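Local coordinates for CSP3 (Bacillus subtilis, PDB 5FIG), which probably stores Cu(I) in the cytosol, binding many ions within a cysteine-rich four-helix bundle and so protecting the bacterium against copper toxicity, at residues B[11-16]-B[51-56]; B[69-74]-B[98-103]. One frame throughout, in Å; residues are numbered along the deposited sequence. Where two conformers were deposited one is given.

Interaction 1 (B[11-16]-B[51-56]); sequences ACIDCM and LAVKAM
Cys-12 and Val-53 meet with no ring or flat polar group among the side chains that touch, so there are no faces or edges to match: the contact is made by sulfur, methyl and methylene groups. CB of Cys-12 lies 3.5 Å from CG2 of Val-53, the closest approach between the segments, and the CA atoms of this pair, 6.7 Å apart, set the register. In Val-53, CG2 is the branch that touches; it stands beside the backbone N, anti to the carbonyl carbon. The same methyl lies 4.1 Å from CG1 of Ile-13, whose side chain crosses that of Val-53 at about a right angle.

On Cys-12, SG has its own neighbours. Met-56 is bent at chi3 (-89°), and its CE ends 3.9 Å from Cys-12 SG; CB of Ala-52 stands at 4.2 Å from the same sulfur. No hydrogen bond crosses the contact.

The segment axes approach to 9.7 Å at 158° between their directions, with 161 Å² buried. Ile-13 also packs on Ile-13 of the second subunit, placing one flank at a subunit interface. Near-antiparallel helices with a cysteine turned inward among apolar side chains are what a four-helix bundle with a thiol-lined core presents, consistent with copper storage.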
ATOM      1  N   ALA B  11       0.369  -9.706  15.408  1.00 14.21           N
ATOM      2  CA  ALA B  11       1.798  -9.903  15.109  1.00 13.75           C
ATOM      3  C   ALA B  11       2.277  -9.133  13.895  1.00 12.81           C
ATOM      4  O   ALA B  11       3.377  -8.573  13.908  1.00 12.64           O
ATOM      5  CB  ALA B  11       2.112 -11.356  14.952  1.00 13.90           C
ATOM      6  N   CYS B  12       1.445  -9.064  12.857  1.00 12.65           N
ATOM      7  CA  CYS B  12       1.771  -8.266  11.673  1.00 12.48           C
ATOM      8  C   CYS B  12       1.825  -6.768  12.010  1.00 12.49           C
ATOM      9  O   CYS B  12       2.747  -6.036  11.566  1.00 12.04           O
ATOM     10  CB  CYS B  12       0.746  -8.475  10.549  1.00 12.76           C
ATOM     11  SG  CYS B  12       0.856 -10.088   9.765  1.00 14.11           S
ATOM     12  N   ILE B  13       0.873  -6.311  12.792  1.00 12.86           N
ATOM     13  CA  ILE B  13       0.845  -4.873  13.204  1.00 13.46           C
ATOM     14  C   ILE B  13       2.133  -4.561  14.011  1.00 13.93           C
ATOM     15  O   ILE B  13       2.763  -3.540  13.852  1.00 13.55           O
ATOM     16  CB  ILE B  13      -0.441  -4.560  13.985  1.00 14.53           C
ATOM     17  CG1 ILE B  13      -1.643  -4.606  13.026  1.00 14.54           C
ATOM     18  CG2 ILE B  13      -0.333  -3.224  14.704  1.00 15.35           C
ATOM     19  CD1 ILE B  13      -2.969  -4.663  13.710  1.00 15.36           C
ATOM     20  N   ASP B  14       2.486  -5.466  14.959  1.00 14.66           N
ATOM     21  CA  ASP B  14       3.696  -5.280  15.745  1.00 15.90           C
ATOM     22  C   ASP B  14       4.961  -5.286  14.909  1.00 15.38           C
ATOM     23  O   ASP B  14       5.945  -4.606  15.213  1.00 15.41           O
ATOM     24  CB  ASP B  14       3.779  -6.362  16.874  1.00 17.72           C
ATOM     25  CG  ASP B  14       2.732  -6.190  17.960  1.00 20.18           C
ATOM     26  OD1 ASP B  14       2.088  -5.154  18.050  1.00 21.71           O
ATOM     27  OD2 ASP B  14       2.493  -7.101  18.770  1.00 21.67           O
ATOM     28  N   CYS B  15       4.980  -6.139  13.887  1.00 14.81           N
ATOM     29  CA  CYS B  15       6.128  -6.246  13.027  1.00 15.01           C
ATOM     30  C   CYS B  15       6.275  -4.946  12.191  1.00 14.93           C
ATOM     31  O   CYS B  15       7.368  -4.451  11.993  1.00 14.98           O
ATOM     32  CB  CYS B  15       6.013  -7.485  12.178  1.00 14.97           C
ATOM     33  SG  CYS B  15       7.465  -7.795  11.174  1.00 16.12           S
ATOM     34  N   MET B  16       5.169  -4.461  11.659  1.00 15.11           N
ATOM     35  CA  MET B  16       5.149  -3.174  10.933  0.50 15.78           C
ATOM     36  C   MET B  16       5.732  -2.085  11.769  1.00 16.18           C
ATOM     37  O   MET B  16       6.546  -1.308  11.304  1.00 16.29           O
ATOM     38  CB  MET B  16       3.742  -2.816  10.548  0.50 17.01           C
ATOM     39  CG  MET B  16       3.484  -1.820   9.483  0.50 18.66           C
ATOM     40  SD  MET B  16       1.699  -1.588   9.525  0.50 21.22           S
ATOM     41  CE  MET B  16       1.667  -0.008   8.724  0.50 21.49           C
ATOM     42  N   LEU B  51      -0.218  -5.410   3.930  1.00 13.44           N
ATOM     43  CA  LEU B  51      -1.057  -6.148   2.980  1.00 14.07           C
ATOM     44  C   LEU B  51      -1.712  -7.398   3.590  1.00 13.22           C
ATOM     45  O   LEU B  51      -2.869  -7.751   3.280  1.00 13.30           O
ATOM     46  CB  LEU B  51      -0.234  -6.552   1.737  1.00 15.39           C
ATOM     47  CG  LEU B  51      -0.996  -7.272   0.621  1.00 17.04           C
ATOM     48  CD1 LEU B  51      -1.903  -6.310  -0.085  1.00 18.58           C
ATOM     49  CD2 LEU B  51      -0.031  -7.900  -0.398  1.00 18.36           C
ATOM     50  N   ALA B  52      -0.936  -8.131   4.384  1.00 12.09           N
ATOM     51  CA  ALA B  52      -1.451  -9.336   5.047  1.00 11.84           C
ATOM     52  C   ALA B  52      -2.571  -9.008   6.003  1.00 11.63           C
ATOM     53  O   ALA B  52      -3.618  -9.667   6.015  1.00 11.74           O
ATOM     54  CB  ALA B  52      -0.323 -10.076   5.758  1.00 11.70           C
ATOM     55  N   VAL B  53      -2.421  -7.884   6.735  1.00 11.33           N
ATOM     56  CA  VAL B  53      -3.515  -7.395   7.618  1.00 11.56           C
ATOM     57  C   VAL B  53      -4.778  -7.133   6.805  1.00 12.14           C
ATOM     58  O   VAL B  53      -5.865  -7.592   7.148  1.00 12.55           O
ATOM     59  CB  VAL B  53      -3.093  -6.184   8.416  1.00 11.60           C
ATOM     60  CG1 VAL B  53      -4.287  -5.565   9.132  1.00 12.53           C
ATOM     61  CG2 VAL B  53      -2.000  -6.596   9.424  1.00 11.25           C
ATOM     62  N   LYS B  54      -4.622  -6.396   5.706  1.00 12.43           N
ATOM     63  CA  LYS B  54      -5.773  -6.127   4.861  1.00 13.55           C
ATOM     64  C   LYS B  54      -6.411  -7.419   4.343  1.00 13.38           C
ATOM     65  O   LYS B  54      -7.634  -7.526   4.318  1.00 14.03           O
ATOM     66  CB  LYS B  54      -5.349  -5.212   3.727  1.00 14.58           C
ATOM     67  CG  LYS B  54      -6.483  -4.767   2.867  1.00 16.58           C
ATOM     68  CD  LYS B  54      -6.051  -4.070   1.601  1.00 18.00           C
ATOM     69  CE  LYS B  54      -4.788  -3.227   1.705  1.00 18.46           C
ATOM     70  NZ  LYS B  54      -4.648  -2.370   0.494  1.00 20.24           N
ATOM     71  N   ALA B  55      -5.585  -8.363   3.869  1.00 12.60           N
ATOM     72  CA  ALA B  55      -6.080  -9.615   3.340  1.00 13.00           C
ATOM     73  C   ALA B  55      -6.865 -10.410   4.364  1.00 13.34           C
ATOM     74  O   ALA B  55      -7.966 -10.898   4.093  1.00 14.13           O
ATOM     75  CB  ALA B  55      -4.943 -10.474   2.813  1.00 12.63           C
ATOM     76  N   MET B  56      -6.337 -10.459   5.583  1.00 12.89           N
ATOM     77  CA  MET B  56      -7.054 -11.141   6.664  1.00 13.68           C
ATOM     78  C   MET B  56      -8.344 -10.445   7.062  1.00 14.51           C
ATOM     79  O   MET B  56      -9.406 -11.101   7.269  1.00 15.68           O
ATOM     80  CB  MET B  56      -6.167 -11.333   7.884  1.00 13.49           C
ATOM     81  CG  MET B  56      -5.051 -12.293   7.623  1.00 13.36           C
ATOM     82  SD  MET B  56      -3.989 -12.572   9.083  1.00 13.53           S
ATOM     83  CE  MET B  56      -2.779 -11.306   8.916  1.00 12.46           C
TER

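Interaction 2 (B[69-74]-B[98-103]); sequences LCADIC and TCAEQC
Cys-74 leaves its helix toward the 98-103 segment, and its CB lies 4.0 Å from CB of Ala-100. Beyond CB, the sulfur is anti to the carbonyl carbon (chi1 -75°), and SG ends 3.7 Å from SG of Cys-99, with CB of Cys-99 nearly as close. Cys-103 repeats this in the reverse sense: its CB meets CB of Ala-71 at 3.8 Å, and its SG stands 3.9 Å from SG of Cys-70.

Between the two cysteine pairs the backbones nearly touch. Ala-71 and Ala-100 have CA atoms 4.0 Å apart; CB of Ala-71 rests 3.6 Å from O of Ala-100, and CB of Ala-100 is equally near O of Ala-71. With side chains this small at the crossing, the segment axes come within 8.0 Å at 157°. Asp-72 forms a salt bridge to Arg-104, a further tie between the same two helices.

The sulfur separations, with Cys-70 SG to Cys-99 SG at 4.3 Å, are all far beyond the length of a disulfide bond, so the four cysteines are not oxidised to one another across the contact. Soft sulfur donors gathered this closely in a buried, metal-free interior are consistent with sites for Cu(I).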
ATOM      1  N   LEU B  69       3.662 -15.443   1.859  1.00 14.70           N
ATOM      2  CA  LEU B  69       4.654 -14.467   1.362  1.00 14.76           C
ATOM      3  C   LEU B  69       5.170 -13.574   2.473  1.00 13.97           C
ATOM      4  O   LEU B  69       6.376 -13.325   2.587  1.00 14.23           O
ATOM      5  CB  LEU B  69       4.060 -13.587   0.212  1.00 14.98           C
ATOM      6  CG  LEU B  69       4.921 -12.443  -0.280  1.00 15.12           C
ATOM      7  CD1 LEU B  69       6.233 -12.966  -0.851  1.00 16.24           C
ATOM      8  CD2 LEU B  69       4.145 -11.678  -1.347  1.00 15.51           C
ATOM      9  N   CYS B  70       4.257 -13.111   3.318  1.00 13.36           N
ATOM     10  CA  CYS B  70       4.608 -12.303   4.433  1.00 13.06           C
ATOM     11  C   CYS B  70       5.610 -13.045   5.327  1.00 13.39           C
ATOM     12  O   CYS B  70       6.579 -12.428   5.801  1.00 13.27           O
ATOM     13  CB  CYS B  70       3.354 -11.847   5.188  1.00 12.80           C
ATOM     14  SG  CYS B  70       3.657 -10.660   6.523  1.00 12.96           S
ATOM     15  N   ALA B  71       5.388 -14.325   5.546  1.00 13.80           N
ATOM     16  CA  ALA B  71       6.301 -15.096   6.417  1.00 14.63           C
ATOM     17  C   ALA B  71       7.700 -15.138   5.827  1.00 15.27           C
ATOM     18  O   ALA B  71       8.681 -14.975   6.535  1.00 15.22           O
ATOM     19  CB  ALA B  71       5.780 -16.501   6.661  1.00 15.45           C
ATOM     20  N   ASP B  72       7.769 -15.349   4.515  1.00 15.96           N
ATOM     21  CA  ASP B  72       9.066 -15.397   3.823  1.00 17.17           C
ATOM     22  C   ASP B  72       9.833 -14.093   3.937  1.00 16.43           C
ATOM     23  O   ASP B  72      11.033 -14.095   4.216  1.00 17.14           O
ATOM     24  CB  ASP B  72       8.893 -15.774   2.363  1.00 18.64           C
ATOM     25  CG  ASP B  72       8.449 -17.219   2.161  1.00 20.31           C
ATOM     26  OD1 ASP B  72       8.607 -18.080   3.041  1.00 21.97           O
ATOM     27  OD2 ASP B  72       7.962 -17.535   1.060  1.00 22.03           O
ATOM     28  N   ILE B  73       9.134 -12.969   3.711  1.00 15.30           N
ATOM     29  CA  ILE B  73       9.757 -11.654   3.775  1.00 15.18           C
ATOM     30  C   ILE B  73      10.146 -11.327   5.234  1.00 15.09           C
ATOM     31  O   ILE B  73      11.274 -10.859   5.487  1.00 15.47           O
ATOM     32  CB  ILE B  73       8.857 -10.567   3.206  1.00 14.42           C
ATOM     33  CG1 ILE B  73       8.685 -10.915   1.718  1.00 15.17           C
ATOM     34  CG2 ILE B  73       9.442  -9.189   3.445  1.00 14.48           C
ATOM     35  CD1 ILE B  73       7.766 -10.011   0.980  1.00 15.06           C
ATOM     36  N   CYS B  74       9.257 -11.631   6.160  1.00 15.07           N
ATOM     37  CA  CYS B  74       9.566 -11.444   7.588  1.00 15.82           C
ATOM     38  C   CYS B  74      10.789 -12.263   8.001  1.00 16.67           C
ATOM     39  O   CYS B  74      11.652 -11.729   8.713  1.00 16.68           O
ATOM     40  CB  CYS B  74       8.390 -11.863   8.505  1.00 16.08           C
ATOM     41  SG  CYS B  74       7.049 -10.685   8.524  1.00 16.85           S
ATOM     42  N   THR B  98       8.482 -13.617  15.074  1.00 16.11           N
ATOM     43  CA  THR B  98       7.174 -13.889  15.615  1.00 15.96           C
ATOM     44  C   THR B  98       6.109 -13.827  14.551  1.00 14.96           C
ATOM     45  O   THR B  98       5.193 -14.629  14.519  1.00 14.95           O
ATOM     46  CB  THR B  98       6.884 -12.897  16.773  1.00 16.16           C
ATOM     47  OG1 THR B  98       7.792 -13.205  17.825  1.00 17.43           O
ATOM     48  CG2 THR B  98       5.439 -13.019  17.244  1.00 16.26           C
ATOM     49  N   CYS B  99       6.186 -12.779  13.737  1.00 14.33           N
ATOM     50  CA  CYS B  99       5.234 -12.598  12.680  1.00 14.02           C
ATOM     51  C   CYS B  99       5.329 -13.758  11.666  1.00 14.20           C
ATOM     52  O   CYS B  99       4.299 -14.272  11.272  1.00 13.90           O
ATOM     53  CB  CYS B  99       5.449 -11.257  12.020  1.00 13.90           C
ATOM     54  SG  CYS B  99       4.184 -10.897  10.808  1.00 14.77           S
ATOM     55  N   ALA B 100       6.535 -14.173  11.310  1.00 14.54           N
ATOM     56  CA  ALA B 100       6.678 -15.286  10.389  1.00 15.56           C
ATOM     57  C   ALA B 100       6.038 -16.561  10.879  1.00 16.60           C
ATOM     58  O   ALA B 100       5.303 -17.192  10.152  1.00 16.92           O
ATOM     59  CB  ALA B 100       8.138 -15.538  10.087  1.00 16.37           C
ATOM     60  N   GLU B 101       6.225 -16.876  12.167  1.00 17.74           N
ATOM     61  CA  GLU B 101       5.580 -18.014  12.716  1.00 19.36           C
ATOM     62  C   GLU B 101       4.061 -17.949  12.748  1.00 18.43           C
ATOM     63  O   GLU B 101       3.385 -18.889  12.400  1.00 18.81           O
ATOM     64  CB  GLU B 101       6.152 -18.263  14.106  1.00 22.02           C
ATOM     65  CG  GLU B 101       5.565 -19.481  14.784  1.00 25.57           C
ATOM     66  CD  GLU B 101       6.280 -20.797  14.422  1.00 28.50           C
ATOM     67  OE1 GLU B 101       7.176 -20.916  13.576  1.00 31.64           O
ATOM     68  OE2 GLU B 101       5.883 -21.798  14.951  1.00 33.16           O
ATOM     69  N   GLN B 102       3.503 -16.776  13.080  1.00 17.13           N
ATOM     70  CA  GLN B 102       2.068 -16.649  13.067  1.00 17.01           C
ATOM     71  C   GLN B 102       1.519 -16.758  11.638  1.00 16.42           C
ATOM     72  O   GLN B 102       0.435 -17.300  11.406  1.00 16.12           O
ATOM     73  CB  GLN B 102       1.656 -15.291  13.673  1.00 16.90           C
ATOM     74  CG  GLN B 102       1.797 -15.238  15.198  1.00 18.06           C
ATOM     75  CD  GLN B 102       0.643 -15.897  15.952  1.00 20.06           C
ATOM     76  OE1 GLN B 102      -0.414 -16.184  15.417  1.00 21.28           O
ATOM     77  NE2 GLN B 102       0.904 -16.286  17.146  1.00 21.84           N
ATOM     78  N   CYS B 103       2.225 -16.132  10.712  1.00 15.70           N
ATOM     79  CA  CYS B 103       1.799 -16.175   9.280  1.00 15.81           C
ATOM     80  C   CYS B 103       1.865 -17.594   8.721  1.00 17.12           C
ATOM     81  O   CYS B 103       0.994 -17.967   7.927  1.00 16.66           O
ATOM     82  CB  CYS B 103       2.638 -15.204   8.454  1.00 15.68           C
ATOM     83  SG  CYS B 103       2.090 -13.490   8.671  1.00 15.39           S
TER

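In the fold
Interactions 1 and 2 have centres about 10 Å apart, yet sulfur joins them directly: SG of Cys-12 lies 3.6 Å from SG of Cys-99 and 3.8 Å from SG of Cys-103. Between them they draw on all four long helices: 6-27 with 36-57 in interaction 1, and 63-81 with 89-107 in interaction 2. Cys-15, which takes no part in interaction 1, packs on Cys-74 and Cys-99, and also on Cys-45 and Cys-49 of helix 36-57, extending the thiol lining along the core. The Cys-38–Cys-81 disulfide joins helices 36-57 and 63-81. Both contacts also border the third subunit, while the cysteines of the two contacts are buried within the bundle, where copper would presumably be held.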